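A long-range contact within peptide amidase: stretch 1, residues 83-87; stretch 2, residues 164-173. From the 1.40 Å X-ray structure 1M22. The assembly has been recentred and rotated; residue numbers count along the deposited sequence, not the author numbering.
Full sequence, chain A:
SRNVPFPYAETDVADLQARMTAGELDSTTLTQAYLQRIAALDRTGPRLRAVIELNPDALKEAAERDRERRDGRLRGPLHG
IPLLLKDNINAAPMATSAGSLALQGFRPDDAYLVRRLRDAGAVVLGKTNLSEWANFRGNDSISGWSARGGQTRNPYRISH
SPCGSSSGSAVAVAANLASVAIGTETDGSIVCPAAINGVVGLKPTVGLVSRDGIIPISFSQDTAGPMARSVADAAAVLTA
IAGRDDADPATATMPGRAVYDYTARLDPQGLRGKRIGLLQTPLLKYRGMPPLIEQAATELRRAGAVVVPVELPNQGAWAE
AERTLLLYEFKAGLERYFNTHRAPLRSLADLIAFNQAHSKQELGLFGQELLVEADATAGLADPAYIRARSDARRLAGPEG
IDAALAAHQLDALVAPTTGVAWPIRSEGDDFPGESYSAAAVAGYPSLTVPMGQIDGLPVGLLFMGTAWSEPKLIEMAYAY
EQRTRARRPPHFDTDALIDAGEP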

ATOM      1  N   LEU A  83      -1.864 -10.856 -10.038  1.00  6.43           N
ATOM      2  CA  LEU A  83      -1.797  -9.670  -9.195  1.00  6.83           C
ATOM      3  C   LEU A  83      -1.547  -8.394  -9.991  1.00  6.80           C
ATOM      4  O   LEU A  83      -1.208  -8.440 -11.177  1.00  7.70           O
ATOM      5  N   LEU A  84      -1.734  -7.255  -9.330  1.00  5.62           N
ATOM      6  CA  LEU A  84      -1.524  -5.942  -9.943  1.00  6.39           C
ATOM      7  C   LEU A  84      -0.448  -5.173  -9.182  1.00  5.56           C
ATOM      8  O   LEU A  84      -0.271  -5.368  -7.978  1.00  6.89           O
ATOM      9  N   LEU A  85       0.255  -4.288  -9.886  1.00  5.62           N
ATOM     10  CA  LEU A  85       1.339  -3.499  -9.302  1.00  6.18           C
ATOM     11  C   LEU A  85       1.128  -2.000  -9.464  1.00  5.92           C
ATOM     12  O   LEU A  85       0.835  -1.536 -10.565  1.00  6.70           O
ATOM     13  N   LYS A  86       1.292  -1.242  -8.382  1.00  5.65           N
ATOM     14  CA  LYS A  86       1.167   0.214  -8.447  1.00  5.74           C
ATOM     15  C   LYS A  86       2.137   0.700  -9.534  1.00  6.01           C
ATOM     16  O   LYS A  86       3.266   0.209  -9.630  1.00  6.41           O
ATOM     17  N   ASP A  87       1.713   1.678 -10.334  1.00  6.13           N
ATOM     18  CA  ASP A  87       2.547   2.138 -11.434  1.00  6.52           C
ATOM     19  C   ASP A  87       3.791   2.963 -11.148  1.00  7.04           C
ATOM     20  O   ASP A  87       4.242   3.733 -12.001  1.00  9.47           O
ATOM     21  N   GLY A 164      -5.352   7.709  -1.612  1.00  7.04           N
ATOM     22  CA  GLY A 164      -4.119   7.436  -2.349  1.00  7.75           C
ATOM     23  C   GLY A 164      -2.938   7.268  -1.405  1.00  7.26           C
ATOM     24  O   GLY A 164      -3.142   7.416  -0.211  1.00  7.13           O
ATOM     25  N   SER A 165      -1.701   7.168  -1.898  1.00 15.41           N
ATOM     26  CA  SER A 165      -1.386   7.342  -3.272  1.00 10.94           C
ATOM     27  C   SER A 165      -1.553   5.979  -4.054  1.00  7.87           C
ATOM     28  O   SER A 165      -1.406   5.911  -5.265  1.00  6.61           O
ATOM     29  N   SER A 166      -1.844   4.896  -3.345  1.00  6.40           N
ATOM     30  CA  SER A 166      -2.021   3.563  -3.955  1.00  5.48           C
ATOM     31  C   SER A 166      -3.499   3.329  -4.263  1.00  5.98           C
ATOM     32  O   SER A 166      -4.077   2.298  -3.898  1.00  8.08           O
ATOM     33  N   SER A 167      -4.092   4.286  -4.964  1.00  6.21           N
ATOM     34  CA  SER A 167      -5.508   4.267  -5.286  1.00  6.34           C
ATOM     35  C   SER A 167      -5.986   3.054  -6.073  1.00  5.33           C
ATOM     36  O   SER A 167      -6.891   2.342  -5.634  1.00  6.37           O
ATOM     37  N   GLY A 168      -5.380   2.827  -7.232  1.00  5.57           N
ATOM     38  CA  GLY A 168      -5.773   1.716  -8.075  1.00  7.03           C
ATOM     39  C   GLY A 168      -5.575   0.357  -7.444  1.00  6.40           C
ATOM     40  O   GLY A 168      -6.380  -0.550  -7.655  1.00  7.09           O
ATOM     41  N   SER A 169      -4.509   0.194  -6.674  1.00  6.59           N
ATOM     42  CA  SER A 169      -4.273  -1.095  -6.047  1.00  5.28           C
ATOM     43  C   SER A 169      -5.356  -1.429  -5.029  1.00  6.26           C
ATOM     44  O   SER A 169      -5.832  -2.560  -4.983  1.00  7.32           O
ATOM     45  N   ALA A 170      -5.756  -0.448  -4.225  1.00  5.40           N
ATOM     46  CA  ALA A 170      -6.794  -0.675  -3.226  1.00  5.77           C
ATOM     47  C   ALA A 170      -8.137  -0.950  -3.902  1.00  6.17           C
ATOM     48  O   ALA A 170      -8.839  -1.897  -3.546  1.00  5.69           O
ATOM     49  N   VAL A 171      -8.483  -0.126  -4.885  1.00  5.95           N
ATOM     50  CA  VAL A 171      -9.740  -0.291  -5.600  1.00  5.80           C
ATOM     51  C   VAL A 171      -9.792  -1.627  -6.334  1.00  5.76           C
ATOM     52  O   VAL A 171     -10.806  -2.326  -6.287  1.00  6.40           O
ATOM     53  N   ALA A 172      -8.702  -1.995  -7.000  1.00  6.03           N
ATOM     54  CA  ALA A 172      -8.668  -3.257  -7.735  1.00  5.75           C
ATOM     55  C   ALA A 172      -8.918  -4.454  -6.821  1.00  6.27           C
ATOM     56  O   ALA A 172      -9.666  -5.367  -7.167  1.00  6.62           O
ATOM     57  N   VAL A 173      -8.291  -4.457  -5.652  1.00  6.61           N
ATOM     58  CA  VAL A 173      -8.483  -5.560  -4.724  1.00  7.52           C
ATOM     59  C   VAL A 173      -9.915  -5.572  -4.183  1.00  6.48           C
ATOM     60  O   VAL A 173     -10.541  -6.628  -4.078  1.00  6.54           O
TER

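The strand of residues 83-86 runs nearly antiparallel to the helix that begins at Ser 167, at 159° between their directions and 7.8 Å at closest approach, and the alternation of the strand decides which side chains enter the contact. Leu 83, with chi1 p and chi2 p, stays out of reach of the second stretch.

Leu 84 points toward the helix. With chi1 m and chi2 t it brings CD1 to 3.4 Å from CB of Ala 172, a tight apolar contact in which a small methyl on the helix accepts a branched side chain from the strand. Leu 85 has the same rotamer, m and t, but its CA-to-CB bond points away, and its side chain comes no nearer than the 6.3 Å between CB of Leu 85 and OG of Ser 169.

Lys 86 points toward the helix again and gives the contact its polar end. Its CA lies 6.1 Å from the CA of Ser 169, whose side chain, chi1 m, also points toward the strand; CB of Lys 86 and OG of Ser 169 are 4.1 Å apart, a packing contact, while that hydroxyl finds its hydrogen bond elsewhere in the structure. Beyond this point all four chi angles of Lys 86 are t, so the chain is fully extended and carries its amine past the first turn of the helix to the loop before it. There NZ donates hydrogen bonds to OG of Ser 165 at 2.9 Å and to OG of Ser 166 at 3.0 Å. The two serines present these oxygens from CA-to-CB bonds directed sideways, with chi1 p in Ser 165, which follows a cis peptide bond, and m in Ser 166, at the N-cap position.

Asp 87, past the strand, makes no contact here. The rule is economical: alternate strand residues face small helix residues, and one extended lysine ties the strand to the loop.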

ATOM      1  CB  LEU A  83      -0.709  -9.853  -8.128  1.00  9.78           C
ATOM      2  CG  LEU A  83       0.727 -10.158  -8.565  1.00  8.59           C
ATOM      3  CD1 LEU A  83       1.388  -8.905  -9.129  1.00 12.21           C
ATOM      4  CD2 LEU A  83       1.516 -10.671  -7.364  1.00 11.27           C
ATOM      5  CB  LEU A  84      -2.833  -5.151  -9.948  1.00  7.10           C
ATOM      6  CG  LEU A  84      -3.887  -5.631 -10.953  1.00  6.83           C
ATOM      7  CD1 LEU A  84      -5.251  -5.114 -10.537  1.00  9.11           C
ATOM      8  CD2 LEU A  84      -3.533  -5.152 -12.356  1.00  8.95           C
ATOM      9  CB  LEU A  85       2.662  -3.848  -9.987  1.00  7.00           C
ATOM     10  CG  LEU A  85       3.140  -5.298 -10.012  1.00  6.33           C
ATOM     11  CD1 LEU A  85       4.276  -5.432 -11.011  1.00  8.89           C
ATOM     12  CD2 LEU A  85       3.583  -5.721  -8.621  1.00  8.28           C
ATOM     13  CB  LYS A  86       1.530   0.821  -7.093  1.00  5.38           C
ATOM     14  CG  LYS A  86       1.370   2.330  -6.997  1.00  6.08           C
ATOM     15  CD  LYS A  86       1.618   2.771  -5.561  1.00  5.85           C
ATOM     16  CE  LYS A  86       1.453   4.268  -5.361  1.00  6.07           C
ATOM     17  NZ  LYS A  86       1.653   4.640  -3.931  1.00  7.17           N
ATOM     18  CB  ASP A  87       1.697   2.827 -12.505  1.00  8.17           C
ATOM     19  CG  ASP A  87       2.401   2.877 -13.853  1.00 10.02           C
ATOM     20  OD1 ASP A  87       3.059   1.875 -14.219  1.00 11.17           O
ATOM     21  OD2 ASP A  87       2.293   3.905 -14.549  1.00 13.53           O
ATOM     22  CB  SER A 165      -0.151   8.013  -3.700  1.00 18.17           C
ATOM     23  OG  SER A 165       0.971   7.308  -3.196  1.00  8.29           O
ATOM     24  CB  SER A 166      -1.542   2.472  -2.990  1.00  5.40           C
ATOM     25  OG  SER A 166      -0.186   2.650  -2.605  1.00  5.56           O
ATOM     26  CB  SER A 167      -5.858   5.544  -6.048  1.00  7.46           C
ATOM     27  OG  SER A 167      -5.206   6.670  -5.477  1.00  7.99           O
ATOM     28  CB  SER A 169      -2.892  -1.132  -5.393  1.00  6.69           C
ATOM     29  OG  SER A 169      -1.880  -1.265  -6.380  1.00  9.16           O
ATOM     30  CB  ALA A 170      -6.910   0.533  -2.304  1.00  6.02           C
ATOM     31  CB  VAL A 171      -9.954   0.855  -6.609  1.00  5.89           C
ATOM     32  CG1 VAL A 171     -11.141   0.548  -7.514  1.00  7.68           C
ATOM     33  CG2 VAL A 171     -10.191   2.158  -5.860  1.00  6.28           C
ATOM     34  CB  ALA A 172      -7.335  -3.409  -8.445  1.00  6.94           C
ATOM     35  CB  VAL A 173      -7.468  -5.475  -3.561  1.00  9.64           C
ATOM     36  CG1 VAL A 173      -7.809  -6.493  -2.486  1.00 11.81           C
ATOM     37  CG2 VAL A 173      -6.062  -5.726  -4.095  1.00 10.52           C
TER